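Local coordinates for ABC transporter substrate-binding protein (Staphylococcus aureus subsp. aureus NCTC 8325, PDB 3UN6) that probably serves as the ligand-capturing component of an ABC-type import system and binds zinc, though its natural substrate is not established, at residues 36-41 against 86-91; 41-45 against 71-75; 106-110 against 310-314. All coordinates share one frame. Residues are numbered along the deposited sequence.

Contact 1: 36-41 against 86-91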
loop_
_atom_site.group_PDB
_atom_site.type_symbol
_atom_site.label_atom_id
_atom_site.label_comp_id
_atom_site.label_asym_id
_atom_site.label_seq_id
_atom_site.Cartn_x
_atom_site.Cartn_y
_atom_site.Cartn_z
ATOM N N VAL A 36 -12.294 -12.535 17.555
ATOM C CA VAL A 36 -11.795 -12.654 16.195
ATOM C C VAL A 36 -11.660 -11.271 15.566
ATOM O O VAL A 36 -12.604 -10.489 15.586
ATOM C CB VAL A 36 -12.759 -13.487 15.312
ATOM C CG1 VAL A 36 -12.225 -13.589 13.883
ATOM C CG2 VAL A 36 -12.979 -14.882 15.913
ATOM N N ILE A 37 -10.478 -10.966 15.053
ATOM C CA ILE A 37 -10.242 -9.715 14.352
ATOM C C ILE A 37 -10.092 -10.092 12.897
ATOM O O ILE A 37 -9.239 -10.913 12.559
ATOM C CB ILE A 37 -8.950 -9.004 14.815
ATOM C CG1 ILE A 37 -8.968 -8.798 16.329
ATOM C CG2 ILE A 37 -8.796 -7.681 14.109
ATOM C CD1 ILE A 37 -7.707 -8.166 16.880
ATOM N N LYS A 38 -10.942 -9.517 12.051
ATOM C CA LYS A 38 -10.888 -9.743 10.596
ATOM C C LYS A 38 -10.238 -8.547 9.926
ATOM O O LYS A 38 -10.749 -7.414 10.023
ATOM C CB LYS A 38 -12.285 -9.878 9.998
ATOM C CG LYS A 38 -13.048 -11.148 10.230
ATOM C CD LYS A 38 -14.307 -11.100 9.298
ATOM C CE LYS A 38 -15.068 -12.409 9.170
ATOM N NZ LYS A 38 -15.894 -12.767 10.349
ATOM N N ILE A 39 -9.152 -8.780 9.203
ATOM C CA ILE A 39 -8.435 -7.693 8.566
ATOM C C ILE A 39 -8.316 -7.952 7.097
ATOM O O ILE A 39 -7.886 -9.047 6.667
ATOM C CB ILE A 39 -7.001 -7.520 9.121
ATOM C CG1 ILE A 39 -6.992 -7.316 10.637
ATOM C CG2 ILE A 39 -6.285 -6.368 8.407
ATOM C CD1 ILE A 39 -7.584 -6.010 11.147
ATOM N N GLY A 40 -8.681 -6.947 6.316
ATOM C CA GLY A 40 -8.648 -7.038 4.861
ATOM C C GLY A 40 -7.352 -6.606 4.194
ATOM O O GLY A 40 -6.660 -5.701 4.674
ATOM N N TYR A 41 -7.050 -7.225 3.053
ATOM C CA TYR A 41 -5.850 -6.889 2.314
ATOM C C TYR A 41 -5.887 -7.314 0.860
ATOM O O TYR A 41 -6.698 -8.164 0.453
ATOM C CB TYR A 41 -4.642 -7.629 2.937
ATOM C CG TYR A 41 -4.628 -9.109 2.644
ATOM C CD1 TYR A 41 -5.444 -9.992 3.349
ATOM C CD2 TYR A 41 -3.816 -9.633 1.645
ATOM C CE1 TYR A 41 -5.448 -11.343 3.074
ATOM C CE2 TYR A 41 -3.820 -10.992 1.352
ATOM C CZ TYR A 41 -4.636 -11.841 2.080
ATOM O OH TYR A 41 -4.642 -13.178 1.799
ATOM N N ARG A 86 -17.850 -5.567 7.685
ATOM C CA ARG A 86 -17.656 -6.995 7.462
ATOM C C ARG A 86 -16.201 -7.410 7.783
ATOM O O ARG A 86 -15.922 -8.591 7.993
ATOM C CB ARG A 86 -18.112 -7.399 6.072
ATOM C CG ARG A 86 -19.619 -7.328 5.966
ATOM C CD ARG A 86 -20.121 -7.641 4.584
ATOM N NE ARG A 86 -21.563 -7.401 4.450
ATOM C CZ ARG A 86 -22.523 -8.232 4.857
ATOM N NH1 ARG A 86 -22.227 -9.367 5.481
ATOM N NH2 ARG A 86 -23.797 -7.912 4.656
ATOM N N ILE A 87 -15.303 -6.420 7.812
ATOM C CA ILE A 87 -13.951 -6.587 8.315
ATOM C C ILE A 87 -13.768 -5.500 9.380
ATOM O O ILE A 87 -14.442 -4.471 9.366
ATOM C CB ILE A 87 -12.827 -6.542 7.242
ATOM C CG1 ILE A 87 -12.811 -5.202 6.497
ATOM C CG2 ILE A 87 -12.975 -7.710 6.261
ATOM C CD1 ILE A 87 -11.802 -5.150 5.350
ATOM N N ASP A 88 -12.899 -5.782 10.337
ATOM C CA ASP A 88 -12.619 -4.904 11.476
ATOM C C ASP A 88 -11.517 -3.871 11.204
ATOM O O ASP A 88 -11.341 -2.914 11.960
ATOM C CB ASP A 88 -12.171 -5.797 12.636
ATOM C CG ASP A 88 -13.242 -6.765 13.059
ATOM O OD1 ASP A 88 -14.313 -6.278 13.521
ATOM O OD2 ASP A 88 -13.019 -8.004 12.950
ATOM N N GLY A 89 -10.736 -4.124 10.168
ATOM C CA GLY A 89 -9.639 -3.255 9.783
ATOM C C GLY A 89 -9.074 -3.711 8.455
ATOM O O GLY A 89 -9.626 -4.614 7.793
ATOM N N ALA A 90 -7.963 -3.109 8.056
ATOM C CA ALA A 90 -7.392 -3.411 6.762
ATOM C C ALA A 90 -6.062 -2.725 6.516
ATOM O O ALA A 90 -5.763 -1.710 7.142
ATOM C CB ALA A 90 -8.369 -2.945 5.678
ATOM N N SER A 91 -5.254 -3.315 5.630
ATOM C CA SER A 91 -4.048 -2.641 5.109
ATOM C C SER A 91 -4.585 -1.971 3.844
ATOM O O SER A 91 -5.132 -2.652 2.979
ATOM C CB SER A 91 -2.932 -3.634 4.772
ATOM O OG SER A 91 -1.772 -2.946 4.351
#
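Asp-88 lays its carboxylate against the backbone of strand 36-41, where OD2 accepts a hydrogen bond from Lys-38 N at 2.7 Å. The carbonyl of the same lysine faces the turn entering strand 89-93: Lys-38 O receives Asp-88 N at 2.7 Å and Gly-89 N at 3.3 Å. So one residue is held at both its amide and its carbonyl just where the second strand begins. Beyond it the pairing is regular and parallel, with Gly-40 N to Gly-89 O and Ser-91 N to Gly-40 O both at 2.9 Å. The two glycines allow the close fit. A CB on Gly-40 would fall about 2.5 Å from Ile-87 CD1, and one on Gly-89 about 3.0 Å from Ile-39 CD1, both clashes. Ile-39 instead covers its neighbour strand, its CG2 3.6 Å from Ala-90 CA. Strand 36-41 also bonds along its other edge to strand 66-71, giving the 2-1-3 strand order found in type II periplasmic binding proteins. Helix 234-250 covers Ile-37 and Ile-39 through Phe-240, while helix 75-83 packs on Ile-87 and, through Leu-78, on Ala-90.

Contact 2: 41-45 against 71-75. With PO4 (phosphate ion), chain D.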
loop_
_atom_site.group_PDB
_atom_site.type_symbol
_atom_site.label_atom_id
_atom_site.label_comp_id
_atom_site.label_asym_id
_atom_site.label_seq_id
_atom_site.Cartn_x
_atom_site.Cartn_y
_atom_site.Cartn_z
ATOM N N TYR A 41 -7.050 -7.225 3.053
ATOM C CA TYR A 41 -5.850 -6.889 2.314
ATOM C C TYR A 41 -5.887 -7.314 0.860
ATOM O O TYR A 41 -6.698 -8.164 0.453
ATOM C CB TYR A 41 -4.642 -7.629 2.937
ATOM C CG TYR A 41 -4.628 -9.109 2.644
ATOM C CD1 TYR A 41 -5.444 -9.992 3.349
ATOM C CD2 TYR A 41 -3.816 -9.633 1.645
ATOM C CE1 TYR A 41 -5.448 -11.343 3.074
ATOM C CE2 TYR A 41 -3.820 -10.992 1.352
ATOM C CZ TYR A 41 -4.636 -11.841 2.080
ATOM O OH TYR A 41 -4.642 -13.178 1.799
ATOM N N LEU A 42 -4.973 -6.712 0.104
ATOM C CA LEU A 42 -4.636 -7.118 -1.251
ATOM C C LEU A 42 -3.263 -7.809 -1.166
ATOM O O LEU A 42 -2.429 -7.416 -0.293
ATOM C CB LEU A 42 -4.597 -5.935 -2.216
ATOM C CG LEU A 42 -5.885 -5.562 -2.966
ATOM C CD1 LEU A 42 -6.977 -4.946 -2.037
ATOM C CD2 LEU A 42 -5.517 -4.587 -4.116
ATOM N N PRO A 43 -2.996 -8.813 -2.056
ATOM C CA PRO A 43 -1.735 -9.592 -2.051
ATOM C C PRO A 43 -0.544 -8.840 -2.686
ATOM O O PRO A 43 -0.022 -9.222 -3.716
ATOM C CB PRO A 43 -2.099 -10.843 -2.858
ATOM C CG PRO A 43 -3.096 -10.342 -3.872
ATOM C CD PRO A 43 -3.871 -9.220 -3.182
ATOM N N ILE A 44 -0.133 -7.774 -2.013
ATOM C CA ILE A 44 0.955 -6.929 -2.436
ATOM C C ILE A 44 1.920 -6.865 -1.255
ATOM O O ILE A 44 1.532 -7.178 -0.130
ATOM C CB ILE A 44 0.458 -5.545 -2.756
ATOM C CG1 ILE A 44 -0.334 -4.978 -1.556
ATOM C CG2 ILE A 44 -0.413 -5.583 -4.029
ATOM C CD1 ILE A 44 -0.874 -3.565 -1.762
ATOM N N THR A 45 3.164 -6.472 -1.500
ATOM C CA THR A 45 4.161 -6.400 -0.409
ATOM C C THR A 45 3.757 -5.421 0.687
ATOM O O THR A 45 4.219 -5.535 1.830
ATOM C CB THR A 45 5.557 -5.979 -0.896
ATOM O OG1 THR A 45 5.528 -4.621 -1.353
ATOM C CG2 THR A 45 6.065 -6.914 -2.000
ATOM N N LYS A 71 -8.944 -11.672 1.928
ATOM C CA LYS A 71 -8.347 -11.188 0.675
ATOM C C LYS A 71 -9.308 -10.565 -0.333
ATOM O O LYS A 71 -10.384 -11.100 -0.589
ATOM C CB LYS A 71 -7.614 -12.330 -0.035
ATOM C CG LYS A 71 -6.836 -11.871 -1.250
ATOM C CD LYS A 71 -6.064 -12.995 -1.934
ATOM C CE LYS A 71 -6.990 -13.893 -2.723
ATOM N NZ LYS A 71 -6.195 -14.872 -3.502
ATOM N N PHE A 72 -8.862 -9.477 -0.952
ATOM C CA PHE A 72 -9.624 -8.743 -1.965
ATOM C C PHE A 72 -8.744 -8.592 -3.196
ATOM O O PHE A 72 -7.533 -8.636 -3.085
ATOM C CB PHE A 72 -10.035 -7.375 -1.415
ATOM C CG PHE A 72 -11.043 -7.460 -0.308
ATOM C CD1 PHE A 72 -10.640 -7.506 1.017
ATOM C CD2 PHE A 72 -12.390 -7.553 -0.602
ATOM C CE1 PHE A 72 -11.556 -7.618 2.050
ATOM C CE2 PHE A 72 -13.333 -7.667 0.416
ATOM C CZ PHE A 72 -12.903 -7.705 1.766
ATOM N N ASN A 73 -9.358 -8.453 -4.374
ATOM C CA ASN A 73 -8.614 -8.304 -5.638
ATOM C C ASN A 73 -8.532 -6.847 -6.100
ATOM O O ASN A 73 -7.808 -6.541 -7.026
ATOM C CB ASN A 73 -9.298 -9.086 -6.771
ATOM C CG ASN A 73 -9.518 -10.550 -6.443
ATOM O OD1 ASN A 73 -10.581 -11.117 -6.761
ATOM N ND2 ASN A 73 -8.528 -11.177 -5.805
ATOM N N ASN A 74 -9.309 -5.969 -5.483
ATOM C CA ASN A 74 -9.343 -4.549 -5.849
ATOM C C ASN A 74 -9.683 -3.691 -4.644
ATOM O O ASN A 74 -10.273 -4.175 -3.672
ATOM C CB ASN A 74 -10.383 -4.299 -6.933
ATOM C CG ASN A 74 -11.786 -4.712 -6.502
ATOM O OD1 ASN A 74 -12.560 -3.905 -5.978
ATOM N ND2 ASN A 74 -12.090 -5.984 -6.660
ATOM N N TRP A 75 -9.338 -2.411 -4.730
ATOM C CA TRP A 75 -9.546 -1.483 -3.622
ATOM C C TRP A 75 -10.995 -1.122 -3.268
ATOM O O TRP A 75 -11.337 -1.086 -2.081
ATOM C CB TRP A 75 -8.706 -0.234 -3.812
ATOM C CG TRP A 75 -7.248 -0.531 -3.769
ATOM C CD1 TRP A 75 -6.381 -0.495 -4.810
ATOM C CD2 TRP A 75 -6.493 -0.933 -2.630
ATOM N NE1 TRP A 75 -5.121 -0.836 -4.396
ATOM C CE2 TRP A 75 -5.163 -1.104 -3.052
ATOM C CE3 TRP A 75 -6.808 -1.148 -1.284
ATOM C CZ2 TRP A 75 -4.150 -1.478 -2.185
ATOM C CZ3 TRP A 75 -5.812 -1.530 -0.427
ATOM C CH2 TRP A 75 -4.488 -1.695 -0.876
HETATM P P PO4 D . -7.861 -18.048 -4.622
HETATM O O1 PO4 D . -6.878 -18.556 -5.651
HETATM O O2 PO4 D . -7.253 -18.174 -3.249
HETATM O O3 PO4 D . -8.168 -16.596 -4.883
HETATM O O4 PO4 D . -9.111 -18.892 -4.696
#
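This is a loop-to-loop contact at the C-terminal ends of two neighbouring parallel strands, 36-41 and 66-71, where the chain turns toward helices 48-58 and 75-83. The last sheet-like link is Phe-72 N to Tyr-41 O, 2.9 Å, next to the parallel bridge of Tyr-41 with Lys-71. Here Lys-71 CA sits over the face of the Tyr-41 ring, 4.1 Å from its centroid, in a CH-pi contact. The touching parts run 82° apart end to end (41-44 against 71-75), and beyond the bridge side chains fill the gap. Leu-42 is central: its CD1 lies 4.0 Å from Phe-72 CB, and its CD2 is over the face of the Trp-75 five-membered ring, 3.9 Å from the centroid. In type II periplasmic binding proteins such strand ends line the cleft between the lobes, and here the Trp-75 side chain is about 4 Å from a bound zinc ion and from the side chain of Cys-221, a zinc ligand. Pro-43 centres an inverse gamma turn, and Ile-44, the turn's last residue, brings CD1 to 3.9 Å from Trp-75 CZ2 at the ring edge. Asn-74 is the N-cap of helix 75-83 and also hydrogen-bonds Asp-77. Outside the cluster, Lys-71 NZ reaches phosphate O3 at 3.0 Å; this ion, probably from the crystallisation liquor, is also bound by Lys-266.

Contact 3: 106-110 against 310-314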
loop_
_atom_site.group_PDB
_atom_site.type_symbol
_atom_site.label_atom_id
_atom_site.label_comp_id
_atom_site.label_asym_id
_atom_site.label_seq_id
_atom_site.Cartn_x
_atom_site.Cartn_y
_atom_site.Cartn_z
ATOM N N ASN A 106 -15.471 5.998 10.491
ATOM C CA ASN A 106 -15.041 5.854 11.867
ATOM C C ASN A 106 -13.606 5.288 12.029
ATOM O O ASN A 106 -13.147 5.091 13.157
ATOM C CB ASN A 106 -16.036 4.940 12.590
ATOM C CG ASN A 106 -15.972 3.504 12.104
ATOM O OD1 ASN A 106 -14.892 2.925 11.978
ATOM N ND2 ASN A 106 -17.135 2.914 11.851
ATOM N N ILE A 107 -12.894 5.046 10.930
ATOM C CA ILE A 107 -11.558 4.433 11.020
ATOM C C ILE A 107 -10.448 5.351 11.519
ATOM O O ILE A 107 -10.578 6.576 11.508
ATOM C CB ILE A 107 -11.112 3.790 9.665
ATOM C CG1 ILE A 107 -11.048 4.826 8.537
ATOM C CG2 ILE A 107 -12.054 2.672 9.279
ATOM C CD1 ILE A 107 -10.564 4.273 7.192
ATOM N N LYS A 108 -9.359 4.722 11.970
ATOM C CA LYS A 108 -8.145 5.389 12.430
ATOM C C LYS A 108 -6.951 4.589 11.916
ATOM O O LYS A 108 -6.979 3.342 11.936
ATOM C CB LYS A 108 -8.081 5.413 13.946
ATOM C CG LYS A 108 -9.039 6.399 14.659
ATOM C CD LYS A 108 -8.500 7.815 14.673
ATOM C CE LYS A 108 -9.279 8.699 15.612
ATOM N NZ LYS A 108 -8.490 9.936 15.979
ATOM N N ALA A 109 -5.936 5.293 11.421
ATOM C CA ALA A 109 -4.681 4.676 10.972
ATOM C C ALA A 109 -3.827 4.520 12.218
ATOM O O ALA A 109 -3.748 5.449 13.049
ATOM C CB ALA A 109 -3.955 5.548 9.980
ATOM N N VAL A 110 -3.222 3.356 12.363
ATOM C CA VAL A 110 -2.432 3.037 13.560
ATOM C C VAL A 110 -0.979 2.794 13.253
ATOM O O VAL A 110 -0.117 2.996 14.126
ATOM C CB VAL A 110 -3.061 1.854 14.332
ATOM C CG1 VAL A 110 -4.488 2.231 14.750
ATOM C CG2 VAL A 110 -3.047 0.551 13.511
ATOM N N ASP A 310 -4.360 14.406 13.928
ATOM C CA ASP A 310 -5.091 13.961 15.133
ATOM C C ASP A 310 -6.498 13.404 14.850
ATOM O O ASP A 310 -7.056 12.691 15.668
ATOM C CB ASP A 310 -5.148 15.076 16.174
ATOM C CG ASP A 310 -3.793 15.338 16.828
ATOM O OD1 ASP A 310 -2.941 14.429 16.816
ATOM O OD2 ASP A 310 -3.579 16.432 17.376
ATOM N N ASP A 311 -7.064 13.705 13.696
ATOM C CA ASP A 311 -8.371 13.181 13.371
ATOM C C ASP A 311 -8.297 11.851 12.652
ATOM O O ASP A 311 -9.250 11.073 12.701
ATOM C CB ASP A 311 -9.127 14.166 12.506
ATOM C CG ASP A 311 -9.438 15.459 13.236
ATOM O OD1 ASP A 311 -9.705 15.404 14.463
ATOM O OD2 ASP A 311 -9.422 16.526 12.579
ATOM N N PHE A 312 -7.171 11.586 11.990
ATOM C CA PHE A 312 -7.006 10.368 11.186
ATOM C C PHE A 312 -6.110 9.337 11.860
ATOM O O PHE A 312 -6.420 8.151 11.888
ATOM C CB PHE A 312 -6.428 10.778 9.823
ATOM C CG PHE A 312 -6.168 9.639 8.882
ATOM C CD1 PHE A 312 -7.219 8.918 8.323
ATOM C CD2 PHE A 312 -4.882 9.319 8.512
ATOM C CE1 PHE A 312 -6.975 7.874 7.456
ATOM C CE2 PHE A 312 -4.637 8.278 7.632
ATOM C CZ PHE A 312 -5.675 7.559 7.107
ATOM N N VAL A 313 -4.998 9.800 12.409
ATOM C CA VAL A 313 -4.022 8.917 12.970
ATOM C C VAL A 313 -4.173 8.763 14.468
ATOM O O VAL A 313 -4.400 9.738 15.177
ATOM C CB VAL A 313 -2.586 9.433 12.674
ATOM C CG1 VAL A 313 -1.543 8.493 13.281
ATOM C CG2 VAL A 313 -2.369 9.612 11.148
ATOM N N GLU A 314 -4.097 7.518 14.933
ATOM C CA GLU A 314 -4.063 7.221 16.364
ATOM C C GLU A 314 -2.732 6.495 16.611
ATOM O O GLU A 314 -2.655 5.254 16.546
ATOM C CB GLU A 314 -5.250 6.388 16.826
ATOM C CG GLU A 314 -5.174 6.098 18.326
ATOM C CD GLU A 314 -4.939 7.377 19.136
ATOM O OE1 GLU A 314 -3.856 7.507 19.767
ATOM O OE2 GLU A 314 -5.806 8.283 19.073
HETATM O O HOH W 1 -0.920 3.341 16.631
#
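Asp-310 and Asp-311, in the last turn of helix 309-312, have CA-to-CB bonds that point away from 106-110; Lys-108 NZ lies 3.1 Å from Asp-310 O and 3.6 Å from Asp-311 O. Phe-312 closes the helix; its O accepts Ala-109 N at 2.9 Å, and its ring swings back so that CE2 meets Ala-109 CB at 3.7 Å, with helix 94-102 packing on the same ring. Val-313 leaves helical geometry and makes the one backbone bridge here, with Ala-109, its CA 3.5 Å from Ala-109 O. Glu-314 N then donates to Ala-109 O at 2.8 Å, while its OE1 turns to Ser-316 at the start of the next helix. Finally, one water donates to both Val-110 O (2.7 Å) and Glu-314 O (2.6 Å). Two main-chain hydrogen bonds, from Ala-109 N and Glu-314 N, thus join the C-terminal tail to an edge strand of the sheet, with Phe-312 adding apolar packing.

Contacts 1 and 2 are one continuous piece of structure: they share Tyr-41, their centres are about 12 Å apart, and contact 2 is nested within the chain loop that contact 1 closes. Trp-75 and Ser-91 touch, as do Phe-72 and Ile-87. Contact 3 opens later along the chain, its centre about 15 Å from that of contact 1 and about 21 Å from that of contact 2, and touches neither. Contacts 1 and 3 nevertheless reach the same five-stranded sheet: 89-93 lies inside it, 108-110 at one edge, with 221-225 between them. The sheet core thus leads to the zinc-proximal strand ends, while the C-terminal tail pairs with edge strand 108-110, across the sheet from 66-71.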